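Local coordinates for putative phosphatase (PDB 3KYA), which is a putative phosphatase of unconfirmed activity that binds zinc ions and joins an IPT/TIG domain to a six-bladed beta-propeller, at residues G108-Y113 with G125-P130; D147-D152 with I226-D231. All coordinates share one frame; numbering follows the deposited sequence.

Both contacts join neighbouring blades of the propeller, and the blade built on strands 125-126, 141-147, 153-159, 161-168 and 173-178 takes part in each. In contact 1 it meets the blade that strand 105-110 completes beside the C-terminal strands; in contact 2 it meets the blade holding strand 220-227. The chemistry differs with the setting. Contact 1 is buried and apolar, a phenylalanine ring against a cysteine and a leucine, with water and a diol bridging polar groups nearby. Contact 2 is only partly buried and rests on a salt bridge between D147 and R228, the latter just past strand 220-227. The centres of contact 1 and contact 2 lie about 24 Å apart, and the two do not touch.

Contact 1. Residues G108-Y113 with G125-P130; sequences GTLCGY and GPFDGP. With EDO (1,2-ethanediol), chain J.
C111 and L110 meet the ring of F127 from two directions. The sulfur contact comes first: C111 SG lies over one ring face, 4.2 Å from the centroid of the F127 ring and 19° off the normal, displaced toward the rim. A chi1 of 59° sets SG between the backbone N and the carbonyl carbon of its own residue, and this turn is what brings it over the face. The backbone separately points C111 CB toward the ring, where it makes an off-centre CH-pi contact, C111 CB lying 3.7 Å from F127 CD1.

The purely apolar part belongs to L110. Its CG and both methyls gather at F127 CE2, with L110 CG 3.9 Å from that atom, and they approach obliquely. I167 of strand 161-168 touches both L110 and F127. L110 and C111 both face I468 in a classic beta bulge, where the chain turns a corner at C111, which is consistent with both reaching one ring.

Polar links run through small molecules. A water accepts from G112 N at 2.8 Å and donates to F127 O at 2.8 Å. An ethanediol, probably from the crystallisation liquor, donates from its O2 to G112 O and from its O1 to D128 OD1, at 2.8 Å from the latter. D128 OD2 meanwhile makes a salt bridge with R172.

The direct contact between 108-113 and 125-130 is thus made by apolar and sulfur-aromatic packing, while the water bridges G112 N and F127 O, which do not bond directly.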
loop_
_atom_site.group_PDB
_atom_site.type_symbol
_atom_site.label_atom_id
_atom_site.label_comp_id
_atom_site.label_asym_id
_atom_site.label_seq_id
_atom_site.Cartn_x
_atom_site.Cartn_y
_atom_site.Cartn_z
ATOM N N GLY A 108 19.784 -0.380 13.651
ATOM C CA GLY A 108 21.093 -0.557 14.302
ATOM C C GLY A 108 21.059 0.036 15.697
ATOM O O GLY A 108 20.054 0.640 16.091
ATOM N N THR A 109 22.151 -0.122 16.443
ATOM C CA THR A 109 22.251 0.444 17.788
ATOM C C THR A 109 23.474 1.349 17.820
ATOM O O THR A 109 24.596 0.880 17.626
ATOM C CB THR A 109 22.324 -0.647 18.868
ATOM O OG1 THR A 109 21.155 -1.487 18.779
ATOM C CG2 THR A 109 22.403 -0.028 20.297
ATOM N N LEU A 110 23.250 2.647 18.035
ATOM C CA LEU A 110 24.339 3.640 18.048
ATOM C C LEU A 110 25.118 3.651 19.366
ATOM O O LEU A 110 26.352 3.574 19.380
ATOM C CB LEU A 110 23.756 5.044 17.831
ATOM C CG LEU A 110 24.749 6.206 17.792
ATOM C CD1 LEU A 110 25.582 6.146 16.496
ATOM C CD2 LEU A 110 24.045 7.545 17.973
ATOM N N CYS A 111 24.404 3.813 20.473
ATOM C CA CYS A 111 25.055 3.890 21.783
ATOM C C CYS A 111 24.073 3.589 22.883
ATOM O O CYS A 111 22.859 3.571 22.651
ATOM C CB CYS A 111 25.683 5.266 21.997
ATOM S SG CYS A 111 24.529 6.637 21.914
ATOM N N GLY A 112 24.603 3.364 24.082
ATOM C CA GLY A 112 23.783 2.966 25.217
ATOM C C GLY A 112 23.721 1.450 25.293
ATOM O O GLY A 112 24.006 0.751 24.313
ATOM N N TYR A 113 23.397 0.942 26.477
ATOM C CA TYR A 113 23.230 -0.489 26.694
ATOM C C TYR A 113 22.491 -0.742 27.994
ATOM O O TYR A 113 22.368 0.141 28.850
ATOM C CB TYR A 113 24.564 -1.240 26.713
ATOM C CG TYR A 113 25.438 -0.982 27.918
ATOM C CD1 TYR A 113 26.235 0.158 27.995
ATOM C CD2 TYR A 113 25.498 -1.892 28.963
ATOM C CE1 TYR A 113 27.056 0.391 29.099
ATOM C CE2 TYR A 113 26.314 -1.674 30.066
ATOM C CZ TYR A 113 27.088 -0.530 30.130
ATOM O OH TYR A 113 27.901 -0.307 31.215
ATOM N N GLY A 125 30.625 9.674 28.101
ATOM C CA GLY A 125 31.823 9.113 27.496
ATOM C C GLY A 125 31.645 8.571 26.084
ATOM O O GLY A 125 30.676 8.893 25.397
ATOM N N PRO A 126 32.586 7.724 25.647
ATOM C CA PRO A 126 32.586 7.171 24.292
ATOM C C PRO A 126 31.418 6.235 23.988
ATOM O O PRO A 126 30.922 5.531 24.890
ATOM C CB PRO A 126 33.928 6.410 24.229
ATOM C CG PRO A 126 34.191 6.018 25.636
ATOM C CD PRO A 126 33.663 7.144 26.477
ATOM N N PHE A 127 30.969 6.217 22.728
ATOM C CA PHE A 127 29.894 5.304 22.349
ATOM C C PHE A 127 30.321 3.840 22.510
ATOM O O PHE A 127 29.502 2.997 22.858
ATOM C CB PHE A 127 29.433 5.459 20.893
ATOM C CG PHE A 127 28.816 6.793 20.541
ATOM C CD1 PHE A 127 28.424 7.717 21.501
ATOM C CD2 PHE A 127 28.496 7.052 19.217
ATOM C CE1 PHE A 127 27.836 8.920 21.134
ATOM C CE2 PHE A 127 27.885 8.247 18.847
ATOM C CZ PHE A 127 27.558 9.182 19.812
ATOM N N ASP A 128 31.589 3.555 22.212
ATOM C CA ASP A 128 32.133 2.195 22.266
ATOM C C ASP A 128 33.124 2.008 23.406
ATOM O O ASP A 128 33.665 2.975 23.931
ATOM C CB ASP A 128 32.847 1.876 20.958
ATOM C CG ASP A 128 31.912 1.896 19.771
ATOM O OD1 ASP A 128 30.793 1.344 19.882
ATOM O OD2 ASP A 128 32.309 2.448 18.726
ATOM N N GLY A 129 33.366 0.751 23.762
ATOM C CA GLY A 129 34.302 0.401 24.830
ATOM C C GLY A 129 33.706 -0.650 25.740
ATOM O O GLY A 129 32.584 -1.106 25.509
ATOM N N PRO A 130 34.457 -1.054 26.774
ATOM C CA PRO A 130 33.957 -2.036 27.726
ATOM C C PRO A 130 32.936 -1.411 28.675
ATOM O O PRO A 130 32.961 -0.197 28.889
ATOM C CB PRO A 130 35.218 -2.441 28.500
ATOM C CG PRO A 130 36.089 -1.261 28.445
ATOM C CD PRO A 130 35.821 -0.604 27.111
HETATM C C1 EDO J . 27.980 0.540 20.947
HETATM O O1 EDO J . 28.227 0.277 19.560
HETATM C C2 EDO J . 26.534 0.180 21.292
HETATM O O2 EDO J . 26.413 -0.172 22.679
HETATM O O HOH W 1 27.343 2.948 24.640
#

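Contact 2. Residues D147-D152 with I226-D231; sequences DPLNKD and IKRNAD. With EDO (1,2-ethanediol), chain H; EDO (1,2-ethanediol), chain L; EDO (1,2-ethanediol), chain N.
D147 OD1 is held from both faces of its carboxylate plane at once: R228 NH2 reaches D147 OD1 from one face at 2.8 Å, and L149 N from the other at 2.9 Å. Both donors stand well out of the plane. The second oxygen is met more conventionally, D147 OD2 taking R228 NH1 on its syn side at 2.8 Å in a nearly straight bond. The arginine thus grips end-on, one nitrogen to each oxygen, although the two flat groups are twisted 30° apart.

On the loop side, the bond from L149 N makes an Asx turn inside the type I turn D147-N150, which N150 N closes onto D147 O. D147 CG stands opposite its backbone N (chi1 180°), pointing the carboxylate at R228 just past strand 220-227 while OD1 still accepts from L149 N. A second Asx turn follows, from N150 OD1 to D152 N.

L149 adds a lid: L149 CD1 sits over one face of the guanidinium, toward the rim and 3.7 Å from R228 NH2. The same arginine has further acceptors, NH1 bonding to G232 O and NH2 to A204 O. D147 also touches H153, a zinc ligand at the start of the next strand.

An asparagine in place of D147 would probably cost R228 its salt-bridge partner here and set an amide N-H against one of its nitrogens. Ionic pairing is thus combined with loop folding: the carboxylate helps, with G232 O and A204 O, to fix the guanidinium's rotation and also shapes the turn, and the positive charge beside it is likely to keep it ionised despite its burial.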
loop_
_atom_site.group_PDB
_atom_site.type_symbol
_atom_site.label_atom_id
_atom_site.label_comp_id
_atom_site.label_asym_id
_atom_site.label_seq_id
_atom_site.Cartn_x
_atom_site.Cartn_y
_atom_site.Cartn_z
ATOM N N ASP A 147 21.058 20.189 16.128
ATOM C CA ASP A 147 21.433 21.588 16.009
ATOM C C ASP A 147 21.262 21.910 14.509
ATOM O O ASP A 147 21.929 21.292 13.684
ATOM C CB ASP A 147 22.881 21.786 16.452
ATOM C CG ASP A 147 23.363 23.237 16.348
ATOM O OD1 ASP A 147 22.751 24.050 15.631
ATOM O OD2 ASP A 147 24.407 23.559 16.981
ATOM N N PRO A 148 20.358 22.851 14.145
ATOM C CA PRO A 148 20.175 23.137 12.710
ATOM C C PRO A 148 21.446 23.573 11.987
ATOM O O PRO A 148 21.523 23.411 10.775
ATOM C CB PRO A 148 19.113 24.254 12.694
ATOM C CG PRO A 148 18.406 24.141 14.008
ATOM C CD PRO A 148 19.451 23.662 14.981
ATOM N N LEU A 149 22.445 24.088 12.714
ATOM C CA LEU A 149 23.681 24.520 12.097
ATOM C C LEU A 149 24.743 23.416 12.069
ATOM O O LEU A 149 25.788 23.605 11.475
ATOM C CB LEU A 149 24.250 25.740 12.826
ATOM C CG LEU A 149 23.315 26.924 13.026
ATOM C CD1 LEU A 149 24.097 28.079 13.687
ATOM C CD2 LEU A 149 22.681 27.371 11.710
ATOM N N ASN A 150 24.491 22.281 12.711
ATOM C CA ASN A 150 25.460 21.183 12.736
ATOM C C ASN A 150 24.782 19.873 13.087
ATOM O O ASN A 150 24.547 19.573 14.262
ATOM C CB ASN A 150 26.593 21.502 13.727
ATOM C CG ASN A 150 27.649 20.405 13.797
ATOM O OD1 ASN A 150 27.573 19.408 13.089
ATOM N ND2 ASN A 150 28.638 20.593 14.656
ATOM N N LYS A 151 24.454 19.086 12.064
ATOM C CA LYS A 151 23.741 17.825 12.279
ATOM C C LYS A 151 24.598 16.704 12.910
ATOM O O LYS A 151 24.095 15.615 13.146
ATOM C CB LYS A 151 22.985 17.362 11.008
ATOM C CG LYS A 151 21.720 18.203 10.769
ATOM C CD LYS A 151 20.770 17.592 9.746
ATOM C CE LYS A 151 21.350 17.585 8.383
ATOM N NZ LYS A 151 20.367 17.074 7.384
ATOM N N ASP A 152 25.875 16.980 13.186
ATOM C CA ASP A 152 26.703 16.077 13.977
ATOM C C ASP A 152 26.284 16.190 15.460
ATOM O O ASP A 152 26.611 15.308 16.269
ATOM C CB ASP A 152 28.196 16.418 13.877
ATOM C CG ASP A 152 28.782 16.183 12.494
ATOM O OD1 ASP A 152 28.217 15.393 11.720
ATOM O OD2 ASP A 152 29.863 16.756 12.208
ATOM N N ILE A 226 17.515 29.758 25.428
ATOM C CA ILE A 226 18.953 29.652 25.733
ATOM C C ILE A 226 19.790 30.150 24.559
ATOM O O ILE A 226 19.694 29.627 23.459
ATOM C CB ILE A 226 19.360 28.196 26.035
ATOM C CG1 ILE A 226 18.481 27.608 27.139
ATOM C CG2 ILE A 226 20.851 28.113 26.419
ATOM C CD1 ILE A 226 18.740 26.142 27.445
ATOM N N LYS A 227 20.631 31.151 24.803
ATOM C CA LYS A 227 21.411 31.779 23.742
ATOM C C LYS A 227 22.747 31.086 23.482
ATOM O O LYS A 227 23.518 30.793 24.408
ATOM C CB LYS A 227 21.665 33.243 24.090
ATOM C CG LYS A 227 22.263 34.071 22.961
ATOM C CD LYS A 227 22.432 35.519 23.386
ATOM C CE LYS A 227 22.847 36.385 22.225
ATOM N NZ LYS A 227 23.092 37.767 22.696
ATOM N N ARG A 228 23.016 30.849 22.205
ATOM C CA ARG A 228 24.250 30.235 21.765
ATOM C C ARG A 228 25.441 31.103 22.193
ATOM O O ARG A 228 25.400 32.341 22.097
ATOM C CB ARG A 228 24.208 30.053 20.238
ATOM C CG ARG A 228 25.306 29.158 19.645
ATOM C CD ARG A 228 25.200 29.082 18.112
ATOM N NE ARG A 228 23.997 28.396 17.602
ATOM C CZ ARG A 228 23.912 27.092 17.317
ATOM N NH1 ARG A 228 24.938 26.264 17.526
ATOM N NH2 ARG A 228 22.776 26.600 16.847
ATOM N N ASN A 229 26.490 30.446 22.683
ATOM C CA ASN A 229 27.712 31.126 23.092
ATOM C C ASN A 229 28.479 31.638 21.872
ATOM O O ASN A 229 28.227 31.204 20.737
ATOM C CB ASN A 229 28.621 30.186 23.894
ATOM C CG ASN A 229 28.018 29.773 25.231
ATOM O OD1 ASN A 229 27.450 30.598 25.961
ATOM N ND2 ASN A 229 28.154 28.497 25.568
ATOM N N ALA A 230 29.416 32.553 22.120
ATOM C CA ALA A 230 30.254 33.112 21.063
ATOM C C ALA A 230 31.020 32.026 20.306
ATOM O O ALA A 230 31.280 32.189 19.117
ATOM C CB ALA A 230 31.238 34.187 21.632
ATOM N N ASP A 231 31.378 30.920 20.968
ATOM C CA ASP A 231 32.093 29.839 20.280
ATOM C C ASP A 231 31.166 28.829 19.590
ATOM O O ASP A 231 31.632 27.782 19.128
ATOM C CB ASP A 231 33.078 29.117 21.228
ATOM C CG ASP A 231 32.388 28.398 22.377
ATOM O OD1 ASP A 231 31.138 28.335 22.412
ATOM O OD2 ASP A 231 33.120 27.884 23.260
HETATM C C1 EDO H . 23.954 22.540 8.346
HETATM O O1 EDO H . 24.863 22.495 7.238
HETATM C C2 EDO H . 23.722 21.148 8.940
HETATM O O2 EDO H . 24.957 20.537 9.360
HETATM C C1 EDO L . 27.690 25.503 15.834
HETATM O O1 EDO L . 28.833 26.205 15.340
HETATM C C2 EDO L . 27.727 24.077 15.327
HETATM O O2 EDO L . 28.561 23.268 16.165
HETATM C C1 EDO N . 27.026 34.735 17.200
HETATM O O1 EDO N . 27.915 33.805 16.580
HETATM C C2 EDO N . 26.353 34.090 18.397
HETATM O O2 EDO N . 26.542 32.663 18.380
#